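Local structure of alpha-catenin-like protein hmp-1 (Caenorhabditis elegans, 5H5M) at residues E35-C38 / E39-V42; K61-A64 / E65-L69; L107-H110 / L111-I115. The protein links the cadherin-catenin complex of adherens junctions to actin filaments, serving cell migration during body enclosure and cell shape changes during elongation of the embryo. All coordinates share one frame; numbering follows the deposited sequence.

The three contacts are short stretches of about two turns on three helices of one four-helix arrangement in the M domain, where helices 27-49, 56-80 and 92-122 pack with helix 6-17. Contact 1 and contact 2 have centres about 12 Å apart and meet through Val42 CG1 and Cys66 CB at 4.0 Å. Contact 3 lies about 12 Å from contact 2, centre to centre, with Glu65 CG 3.6 Å from His110 ND1, and about 17 Å from contact 1, which it reaches through Leu107 CD2 and Ile41 CG2 at 3.7 Å. Leu69 CD2, 3.9 Å from Leu107 CD2 and 4.2 Å from Ile41 CG2, completes an apolar junction between the three stretches.

Contact 1: residues E35-C38 / E39-V42; sequences EGHC and ERIV
Glu39 hangs from the turn before it by its backbone N, which bonds to Glu35 O at 3.1 Å. Its side chain folds back over the same carbonyl: CG stands beside the backbone N (chi1 -66°), which leaves Glu39 CG 3.1 Å from Glu35 O, and the bend at chi2 then directs the carboxylate. This group is spent outside the two segments, in a salt bridge from OE1 to Arg70 of helix 56-80, while Glu35 pairs with Arg31. Arg40 N follows with a bond to Gly36 O and a weak one to His37 O. The arginine chain bends at chi3 (-70°), which turns the guanidinium back along the helix, so that one face lies over Gly36 O and His37 CA, both offset toward its rim. Arg40 NH2 comes within 3.5 Å of His37 CA, and the imidazole and guanidinium planes are 27° apart. Gly36 carries no side chain on this flank, where the guanidinium lies. This regular alpha-helical stretch belongs to helix 27-49, part of a helical bundle of the vinculin/alpha-catenin family; helix 6-17 packs along the His37 and Ile41 side, where His37 NE2 bonds to Glu10 O and its ring meets Phe14 edge-to-face. Ile41 N closes the next bond, to His37 O at 3.3 Å, and Ile41 CG1 sits 3.4 Å from His37 O as well. Val42 N bonds to Cys38 O at 3.0 Å. Val42 CG2 lies 4.2 Å from Cys38 SG, both side chains facing helix 56-80.

Contact 2: residues K61-A64 / E65-L69; sequences KIVA and ECNNL
Cys66 and Ile62 meet one turn apart through both backbone and side chain. Four i to i+4 hydrogen bonds carry the backbone: Glu65 N to Lys61 O at 3.0 Å, Cys66 N to Ile62 O, Asn67 N to Val63 O, and Asn68 N to Ala64 O at 3.0 Å. Cys66 N also makes a weak bond to Val63 O, so that carbonyl serves two donors. Apolar contact is slight. Cys66 SG lies 4.3 Å from Ile62 CG2, and because the sulfur is anti to its own carbonyl carbon (chi1 -75°) it stays back along the helix, 3.2 Å from Ile62 O. The polar side chains lean on the preceding turn without bonding to it. Asn67 CG comes to 3.5 Å from Val63 O, and Asn68 CG lies 3.2 Å from Ala64 O; the angles at their ND2 atoms are too poor for bonds to those carbonyls. Asn68 ND2 instead gives a weak hydrogen bond of 3.4 Å to Glu65 OE2, a link between side chains three residues apart. The glutamate chain, bent at chi2 (-58°), first runs past Lys61 O and then carries its carboxylate to this amide. Lys61 itself leads its amine away, to a weak bond with Asn57. Helix 56-80, a bundle helix of this vinculin/alpha-catenin family domain, is here a predicted coiled coil, and its sides are divided between neighbours: Ile62 and Cys66 pack on helix 27-49 against Ser45, while Lys61 and Glu65 press on His110 of helix 92-122 and Leu69 reaches Thr104 there.

Contact 3: residues L107-H110 / L111-I115; sequences LRRH and LRRAI
Leu107 and Leu111 form the tightly packed side of this stretch, meeting at 3.9 Å between Leu107 CG and Leu111 CD1. The two turns of helix belong to helix 92-122 of a helical bundle in the M domain of this vinculin-family protein. Leu111 CG is anti to its carbonyl carbon (chi1 -64°), which sends the branch back over the previous turn and places CG 3.2 Å from Leu107 O, the oxygen that also accepts the hydrogen bond from Leu111 N. The two leucines cross obliquely and are buried: helix 27-49 meets both, through Ser45, and helix 6-17 adds Leu7 and Ile11 against Leu111. Ala114 completes this side, its N bonded to His110 O at 3.0 Å and its methyl facing Ile48. The backbone is otherwise regular, with Arg112 N giving Arg108 O a nearly straight bond of 2.9 Å (165° at the hydrogen).

On the partly exposed side the arginines touch more sparingly. Arg108 and Arg112 do not meet at their charged ends, Arg108 NH2 and Arg112 NE standing 5.4 Å apart; Arg108 is drawn off to a salt bridge with Asp12. Arg112 CG lies 3.0 Å from Arg108 O, and bends at chi2 and chi3 beyond it lead the guanidinium away. Arg109 and Arg113 run side by side in the same direction with guanidinium planes 80° apart. Their like charges have separate acidic partners, Asp106 for Arg109 and Asp239 for Arg113, which probably offsets their mutual repulsion. Contact between the two side chains comes from the aliphatic part of Arg109: its CD lies over the centre of one face of the Arg113 guanidinium, 4.1 Å above the plane, and its CG is 3.9 Å from Arg113 NE.

Contact 1: residues E35-C38 / E39-V42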
ATOM      1  N   GLU A  35      -1.679 -17.533 -26.380  1.00 34.97           N
ATOM      2  CA  GLU A  35      -0.676 -16.487 -26.555  1.00 38.18           C
ATOM      3  C   GLU A  35      -1.305 -15.105 -26.388  1.00 40.97           C
ATOM      4  O   GLU A  35      -0.690 -14.202 -25.830  1.00 32.12           O
ATOM      5  CB  GLU A  35      -0.004 -16.604 -27.925  1.00 35.12           C
ATOM      6  CG  GLU A  35       1.052 -17.697 -28.007  1.00 34.46           C
ATOM      7  CD  GLU A  35       1.644 -17.836 -29.395  1.00 45.09           C
ATOM      8  OE1 GLU A  35       1.060 -17.287 -30.353  1.00 55.71           O
ATOM      9  OE2 GLU A  35       2.699 -18.494 -29.529  1.00 47.45           O
ATOM     10  N   GLY A  36      -2.533 -14.947 -26.873  1.00 50.67           N
ATOM     11  CA  GLY A  36      -3.263 -13.703 -26.706  1.00 38.01           C
ATOM     12  C   GLY A  36      -3.630 -13.483 -25.251  1.00 35.97           C
ATOM     13  O   GLY A  36      -3.567 -12.363 -24.742  1.00 35.11           O
ATOM     14  N   HIS A  37      -4.009 -14.567 -24.583  1.00 36.83           N
ATOM     15  CA  HIS A  37      -4.336 -14.540 -23.161  1.00 38.83           C
ATOM     16  C   HIS A  37      -3.129 -14.089 -22.337  1.00 41.85           C
ATOM     17  O   HIS A  37      -3.246 -13.233 -21.458  1.00 43.24           O
ATOM     18  CB  HIS A  37      -4.810 -15.925 -22.709  1.00 43.98           C
ATOM     19  CG  HIS A  37      -5.624 -15.913 -21.454  1.00 60.44           C
ATOM     20  ND1 HIS A  37      -6.518 -16.917 -21.141  1.00 65.85           N
ATOM     21  CD2 HIS A  37      -5.677 -15.031 -20.429  1.00 61.73           C
ATOM     22  CE1 HIS A  37      -7.088 -16.650 -19.982  1.00 65.68           C
ATOM     23  NE2 HIS A  37      -6.596 -15.511 -19.527  1.00 61.85           N
ATOM     24  N   CYS A  38      -1.970 -14.665 -22.639  1.00 36.63           N
ATOM     25  CA  CYS A  38      -0.729 -14.314 -21.957  1.00 32.41           C
ATOM     26  C   CYS A  38      -0.342 -12.851 -22.161  1.00 37.69           C
ATOM     27  O   CYS A  38       0.111 -12.186 -21.228  1.00 35.11           O
ATOM     28  CB  CYS A  38       0.410 -15.212 -22.438  1.00 33.99           C
ATOM     29  SG  CYS A  38       2.022 -14.804 -21.737  1.00 31.03           S
ATOM     30  N   GLU A  39      -0.509 -12.357 -23.383  1.00 31.10           N
ATOM     31  CA  GLU A  39      -0.133 -10.985 -23.702  1.00 31.82           C
ATOM     32  C   GLU A  39      -1.031  -9.963 -23.006  1.00 31.94           C
ATOM     33  O   GLU A  39      -0.595  -8.850 -22.716  1.00 31.00           O
ATOM     34  CB  GLU A  39      -0.154 -10.758 -25.215  1.00 41.61           C
ATOM     35  CG  GLU A  39       0.901 -11.552 -25.973  1.00 54.12           C
ATOM     36  CD  GLU A  39       2.312 -11.275 -25.482  1.00 62.96           C
ATOM     37  OE1 GLU A  39       2.630 -10.100 -25.201  1.00 55.97           O
ATOM     38  OE2 GLU A  39       3.101 -12.236 -25.369  1.00 75.84           O
ATOM     39  N   ARG A  40      -2.277 -10.341 -22.734  1.00 31.51           N
ATOM     40  CA  ARG A  40      -3.190  -9.461 -22.008  1.00 40.21           C
ATOM     41  C   ARG A  40      -2.770  -9.348 -20.548  1.00 38.94           C
ATOM     42  O   ARG A  40      -2.910  -8.291 -19.931  1.00 35.66           O
ATOM     43  CB  ARG A  40      -4.635  -9.957 -22.111  1.00 34.20           C
ATOM     44  CG  ARG A  40      -5.260  -9.744 -23.482  1.00 34.49           C
ATOM     45  CD  ARG A  40      -6.770  -9.930 -23.454  1.00 36.52           C
ATOM     46  NE  ARG A  40      -7.158 -11.323 -23.241  1.00 46.62           N
ATOM     47  CZ  ARG A  40      -7.251 -12.230 -24.209  1.00 54.93           C
ATOM     48  NH1 ARG A  40      -6.975 -11.899 -25.464  1.00 62.39           N
ATOM     49  NH2 ARG A  40      -7.614 -13.472 -23.922  1.00 52.63           N
ATOM     50  N   ILE A  41      -2.254 -10.447 -20.006  1.00 39.70           N
ATOM     51  CA  ILE A  41      -1.688 -10.454 -18.662  1.00 34.17           C
ATOM     52  C   ILE A  41      -0.453  -9.556 -18.609  1.00 37.16           C
ATOM     53  O   ILE A  41      -0.308  -8.730 -17.706  1.00 36.79           O
ATOM     54  CB  ILE A  41      -1.311 -11.885 -18.217  1.00 27.78           C
ATOM     55  CG1 ILE A  41      -2.563 -12.760 -18.127  1.00 29.46           C
ATOM     56  CG2 ILE A  41      -0.581 -11.866 -16.890  1.00 24.86           C
ATOM     57  CD1 ILE A  41      -2.283 -14.185 -17.710  1.00 30.11           C
ATOM     58  N   VAL A  42       0.425  -9.715 -19.594  1.00 36.39           N
ATOM     59  CA  VAL A  42       1.662  -8.946 -19.649  1.00 31.36           C
ATOM     60  C   VAL A  42       1.381  -7.454 -19.833  1.00 30.18           C
ATOM     61  O   VAL A  42       2.020  -6.615 -19.194  1.00 28.74           O
ATOM     62  CB  VAL A  42       2.581  -9.451 -20.779  1.00 36.43           C
ATOM     63  CG1 VAL A  42       3.788  -8.535 -20.947  1.00 36.48           C
ATOM     64  CG2 VAL A  42       3.022 -10.880 -20.498  1.00 33.28           C
TER

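Contact 2: residues K61-A64 / E65-L69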
ATOM      1  N   LYS A  61      10.872  -6.617 -11.029  1.00 34.72           N
ATOM      2  CA  LYS A  61      10.453  -7.989 -10.764  1.00 30.10           C
ATOM      3  C   LYS A  61       9.261  -8.355 -11.639  1.00 35.14           C
ATOM      4  O   LYS A  61       9.184  -9.465 -12.173  1.00 43.74           O
ATOM      5  CB  LYS A  61      10.105  -8.183  -9.287  1.00 33.34           C
ATOM      6  CG  LYS A  61      11.315  -8.217  -8.371  1.00 40.87           C
ATOM      7  CD  LYS A  61      10.917  -8.486  -6.930  1.00 55.64           C
ATOM      8  CE  LYS A  61      10.632  -7.186  -6.195  1.00 59.29           C
ATOM      9  NZ  LYS A  61      10.728  -7.328  -4.716  1.00 60.48           N
ATOM     10  N   ILE A  62       8.338  -7.410 -11.781  1.00 30.85           N
ATOM     11  CA  ILE A  62       7.161  -7.594 -12.619  1.00 23.89           C
ATOM     12  C   ILE A  62       7.561  -7.783 -14.080  1.00 27.26           C
ATOM     13  O   ILE A  62       7.056  -8.678 -14.759  1.00 23.31           O
ATOM     14  CB  ILE A  62       6.195  -6.401 -12.491  1.00 21.51           C
ATOM     15  CG1 ILE A  62       5.633  -6.335 -11.069  1.00 22.67           C
ATOM     16  CG2 ILE A  62       5.067  -6.506 -13.510  1.00 25.87           C
ATOM     17  CD1 ILE A  62       4.714  -5.168 -10.824  1.00 22.94           C
ATOM     18  N   VAL A  63       8.476  -6.940 -14.549  1.00 38.47           N
ATOM     19  CA  VAL A  63       8.995  -7.028 -15.912  1.00 26.56           C
ATOM     20  C   VAL A  63       9.668  -8.378 -16.173  1.00 38.90           C
ATOM     21  O   VAL A  63       9.397  -9.034 -17.180  1.00 39.67           O
ATOM     22  CB  VAL A  63       9.997  -5.888 -16.198  1.00 29.00           C
ATOM     23  CG1 VAL A  63      10.717  -6.114 -17.518  1.00 31.46           C
ATOM     24  CG2 VAL A  63       9.282  -4.550 -16.204  1.00 28.90           C
ATOM     25  N   ALA A  64      10.534  -8.791 -15.253  1.00 35.55           N
ATOM     26  CA  ALA A  64      11.258 -10.054 -15.385  1.00 31.70           C
ATOM     27  C   ALA A  64      10.319 -11.263 -15.412  1.00 31.59           C
ATOM     28  O   ALA A  64      10.491 -12.170 -16.227  1.00 31.81           O
ATOM     29  CB  ALA A  64      12.264 -10.198 -14.256  1.00 29.88           C
ATOM     30  N   GLU A  65       9.328 -11.272 -14.523  1.00 25.19           N
ATOM     31  CA  GLU A  65       8.397 -12.391 -14.437  1.00 28.61           C
ATOM     32  C   GLU A  65       7.460 -12.459 -15.637  1.00 30.06           C
ATOM     33  O   GLU A  65       6.963 -13.532 -15.975  1.00 36.47           O
ATOM     34  CB  GLU A  65       7.579 -12.316 -13.146  1.00 35.07           C
ATOM     35  CG  GLU A  65       8.318 -12.835 -11.922  1.00 55.32           C
ATOM     36  CD  GLU A  65       8.762 -14.280 -12.075  1.00 58.57           C
ATOM     37  OE1 GLU A  65       8.031 -15.071 -12.707  1.00 56.80           O
ATOM     38  OE2 GLU A  65       9.846 -14.625 -11.560  1.00 69.67           O
ATOM     39  N   CYS A  66       7.217 -11.321 -16.278  1.00 24.36           N
ATOM     40  CA  CYS A  66       6.433 -11.316 -17.508  1.00 34.09           C
ATOM     41  C   CYS A  66       7.185 -12.033 -18.620  1.00 32.36           C
ATOM     42  O   CYS A  66       6.599 -12.802 -19.381  1.00 42.52           O
ATOM     43  CB  CYS A  66       6.090  -9.889 -17.937  1.00 33.37           C
ATOM     44  SG  CYS A  66       4.792  -9.127 -16.955  1.00 27.97           S
ATOM     45  N   ASN A  67       8.487 -11.778 -18.703  1.00 39.80           N
ATOM     46  CA  ASN A  67       9.331 -12.431 -19.693  1.00 40.81           C
ATOM     47  C   ASN A  67       9.456 -13.923 -19.413  1.00 40.04           C
ATOM     48  O   ASN A  67       9.487 -14.734 -20.335  1.00 45.19           O
ATOM     49  CB  ASN A  67      10.715 -11.781 -19.733  1.00 37.14           C
ATOM     50  CG  ASN A  67      10.668 -10.342 -20.207  1.00 46.16           C
ATOM     51  OD1 ASN A  67       9.762  -9.951 -20.941  1.00 50.57           O
ATOM     52  ND2 ASN A  67      11.651  -9.547 -19.793  1.00 41.87           N
ATOM     53  N   ASN A  68       9.523 -14.278 -18.133  1.00 38.97           N
ATOM     54  CA  ASN A  68       9.582 -15.678 -17.734  1.00 37.23           C
ATOM     55  C   ASN A  68       8.280 -16.407 -18.061  1.00 38.37           C
ATOM     56  O   ASN A  68       8.294 -17.560 -18.492  1.00 38.56           O
ATOM     57  CB  ASN A  68       9.893 -15.804 -16.241  1.00 27.65           C
ATOM     58  CG  ASN A  68      11.254 -15.229 -15.872  1.00 35.11           C
ATOM     59  OD1 ASN A  68      12.143 -15.105 -16.716  1.00 37.82           O
ATOM     60  ND2 ASN A  68      11.424 -14.884 -14.600  1.00 36.05           N
ATOM     61  N   LEU A  69       7.159 -15.722 -17.854  1.00 30.24           N
ATOM     62  CA  LEU A  69       5.849 -16.283 -18.160  1.00 26.05           C
ATOM     63  C   LEU A  69       5.692 -16.548 -19.660  1.00 31.36           C
ATOM     64  O   LEU A  69       5.155 -17.584 -20.058  1.00 34.46           O
ATOM     65  CB  LEU A  69       4.742 -15.352 -17.670  1.00 25.15           C
ATOM     66  CG  LEU A  69       3.302 -15.811 -17.908  1.00 31.76           C
ATOM     67  CD1 LEU A  69       3.091 -17.231 -17.397  1.00 30.72           C
ATOM     68  CD2 LEU A  69       2.327 -14.850 -17.244  1.00 35.61           C
TER

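Contact 3: residues L107-H110 / L111-I115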
ATOM      1  N   LEU A 107       4.265 -13.837 -10.480  1.00 28.69           N
ATOM      2  CA  LEU A 107       3.831 -12.600 -11.112  1.00 24.02           C
ATOM      3  C   LEU A 107       2.699 -11.948 -10.330  1.00 22.67           C
ATOM      4  O   LEU A 107       2.702 -10.737 -10.119  1.00 26.45           O
ATOM      5  CB  LEU A 107       3.390 -12.849 -12.555  1.00 22.80           C
ATOM      6  CG  LEU A 107       2.865 -11.612 -13.290  1.00 25.17           C
ATOM      7  CD1 LEU A 107       3.931 -10.533 -13.365  1.00 20.57           C
ATOM      8  CD2 LEU A 107       2.378 -11.976 -14.681  1.00 42.47           C
ATOM      9  N   ARG A 108       1.735 -12.745  -9.880  1.00 22.85           N
ATOM     10  CA  ARG A 108       0.599 -12.164  -9.181  1.00 30.53           C
ATOM     11  C   ARG A 108       0.998 -11.673  -7.788  1.00 32.02           C
ATOM     12  O   ARG A 108       0.451 -10.682  -7.309  1.00 34.96           O
ATOM     13  CB  ARG A 108      -0.571 -13.154  -9.102  1.00 37.96           C
ATOM     14  CG  ARG A 108      -0.289 -14.475  -8.427  1.00 51.62           C
ATOM     15  CD  ARG A 108      -1.530 -15.357  -8.478  1.00 61.76           C
ATOM     16  NE  ARG A 108      -2.654 -14.750  -7.767  1.00 62.52           N
ATOM     17  CZ  ARG A 108      -3.929 -14.903  -8.109  1.00 56.23           C
ATOM     18  NH1 ARG A 108      -4.252 -15.639  -9.166  1.00 55.38           N
ATOM     19  NH2 ARG A 108      -4.882 -14.313  -7.399  1.00 48.12           N
ATOM     20  N   ARG A 109       1.959 -12.334  -7.150  1.00 23.69           N
ATOM     21  CA  ARG A 109       2.443 -11.862  -5.855  1.00 25.64           C
ATOM     22  C   ARG A 109       3.074 -10.485  -6.005  1.00 26.74           C
ATOM     23  O   ARG A 109       2.812  -9.585  -5.207  1.00 25.65           O
ATOM     24  CB  ARG A 109       3.453 -12.831  -5.236  1.00 26.65           C
ATOM     25  CG  ARG A 109       3.880 -12.417  -3.828  1.00 29.04           C
ATOM     26  CD  ARG A 109       4.943 -13.330  -3.233  1.00 44.40           C
ATOM     27  NE  ARG A 109       6.208 -13.256  -3.960  1.00 58.00           N
ATOM     28  CZ  ARG A 109       6.617 -14.161  -4.843  1.00 63.53           C
ATOM     29  NH1 ARG A 109       7.783 -14.011  -5.459  1.00 65.17           N
ATOM     30  NH2 ARG A 109       5.862 -15.220  -5.107  1.00 57.20           N
ATOM     31  N   HIS A 110       3.898 -10.329  -7.040  1.00 24.60           N
ATOM     32  CA  HIS A 110       4.524  -9.045  -7.351  1.00 24.15           C
ATOM     33  C   HIS A 110       3.498  -7.945  -7.627  1.00 23.64           C
ATOM     34  O   HIS A 110       3.651  -6.813  -7.168  1.00 25.52           O
ATOM     35  CB  HIS A 110       5.455  -9.191  -8.554  1.00 22.72           C
ATOM     36  CG  HIS A 110       6.697  -9.976  -8.265  1.00 28.80           C
ATOM     37  ND1 HIS A 110       7.281 -10.813  -9.190  1.00 28.15           N
ATOM     38  CD2 HIS A 110       7.470 -10.039  -7.155  1.00 28.15           C
ATOM     39  CE1 HIS A 110       8.359 -11.367  -8.660  1.00 29.90           C
ATOM     40  NE2 HIS A 110       8.496 -10.912  -7.428  1.00 35.61           N
ATOM     41  N   LEU A 111       2.453  -8.286  -8.375  1.00 20.76           N
ATOM     42  CA  LEU A 111       1.412  -7.325  -8.725  1.00 20.32           C
ATOM     43  C   LEU A 111       0.615  -6.909  -7.493  1.00 27.70           C
ATOM     44  O   LEU A 111       0.350  -5.720  -7.290  1.00 23.34           O
ATOM     45  CB  LEU A 111       0.473  -7.907  -9.785  1.00 19.64           C
ATOM     46  CG  LEU A 111       1.086  -8.222 -11.153  1.00 24.01           C
ATOM     47  CD1 LEU A 111       0.166  -9.128 -11.953  1.00 19.56           C
ATOM     48  CD2 LEU A 111       1.389  -6.941 -11.925  1.00 22.51           C
ATOM     49  N   ARG A 112       0.229  -7.892  -6.679  1.00 18.70           N
ATOM     50  CA  ARG A 112      -0.540  -7.624  -5.469  1.00 18.83           C
ATOM     51  C   ARG A 112       0.226  -6.675  -4.558  1.00 24.29           C
ATOM     52  O   ARG A 112      -0.343  -5.733  -4.010  1.00 26.49           O
ATOM     53  CB  ARG A 112      -0.869  -8.921  -4.715  1.00 19.87           C
ATOM     54  CG  ARG A 112      -1.812  -9.873  -5.445  1.00 25.68           C
ATOM     55  CD  ARG A 112      -3.193  -9.272  -5.695  1.00 34.20           C
ATOM     56  NE  ARG A 112      -4.165  -9.682  -4.682  1.00 35.59           N
ATOM     57  CZ  ARG A 112      -4.499  -8.949  -3.626  1.00 49.05           C
ATOM     58  NH1 ARG A 112      -3.943  -7.757  -3.442  1.00 66.83           N
ATOM     59  NH2 ARG A 112      -5.391  -9.405  -2.754  1.00 32.07           N
ATOM     60  N   ARG A 113       1.525  -6.920  -4.416  1.00 23.10           N
ATOM     61  CA  ARG A 113       2.349  -6.138  -3.505  1.00 25.97           C
ATOM     62  C   ARG A 113       2.699  -4.776  -4.095  1.00 29.37           C
ATOM     63  O   ARG A 113       3.065  -3.852  -3.366  1.00 24.02           O
ATOM     64  CB  ARG A 113       3.616  -6.912  -3.134  1.00 22.83           C
ATOM     65  CG  ARG A 113       3.330  -8.105  -2.233  1.00 23.76           C
ATOM     66  CD  ARG A 113       4.595  -8.785  -1.740  1.00 24.58           C
ATOM     67  NE  ARG A 113       4.280  -9.890  -0.834  1.00 30.11           N
ATOM     68  CZ  ARG A 113       5.181 -10.558  -0.123  1.00 35.08           C
ATOM     69  NH1 ARG A 113       6.465 -10.236  -0.205  1.00 44.13           N
ATOM     70  NH2 ARG A 113       4.800 -11.549   0.673  1.00 32.07           N
ATOM     71  N   ALA A 114       2.580  -4.653  -5.416  1.00 19.83           N
ATOM     72  CA  ALA A 114       2.730  -3.357  -6.063  1.00 21.33           C
ATOM     73  C   ALA A 114       1.553  -2.467  -5.675  1.00 19.15           C
ATOM     74  O   ALA A 114       1.713  -1.268  -5.445  1.00 24.87           O
ATOM     75  CB  ALA A 114       2.817  -3.508  -7.579  1.00 17.94           C
ATOM     76  N   ILE A 115       0.369  -3.068  -5.606  1.00 16.93           N
ATOM     77  CA  ILE A 115      -0.824  -2.355  -5.167  1.00 21.01           C
ATOM     78  C   ILE A 115      -0.717  -2.025  -3.674  1.00 18.12           C
ATOM     79  O   ILE A 115      -1.072  -0.925  -3.244  1.00 19.24           O
ATOM     80  CB  ILE A 115      -2.109  -3.174  -5.462  1.00 21.86           C
ATOM     81  CG1 ILE A 115      -2.730  -2.740  -6.796  1.00 21.07           C
ATOM     82  CG2 ILE A 115      -3.140  -3.007  -4.359  1.00 23.31           C
ATOM     83  CD1 ILE A 115      -1.801  -2.841  -7.993  1.00 19.65           C
TER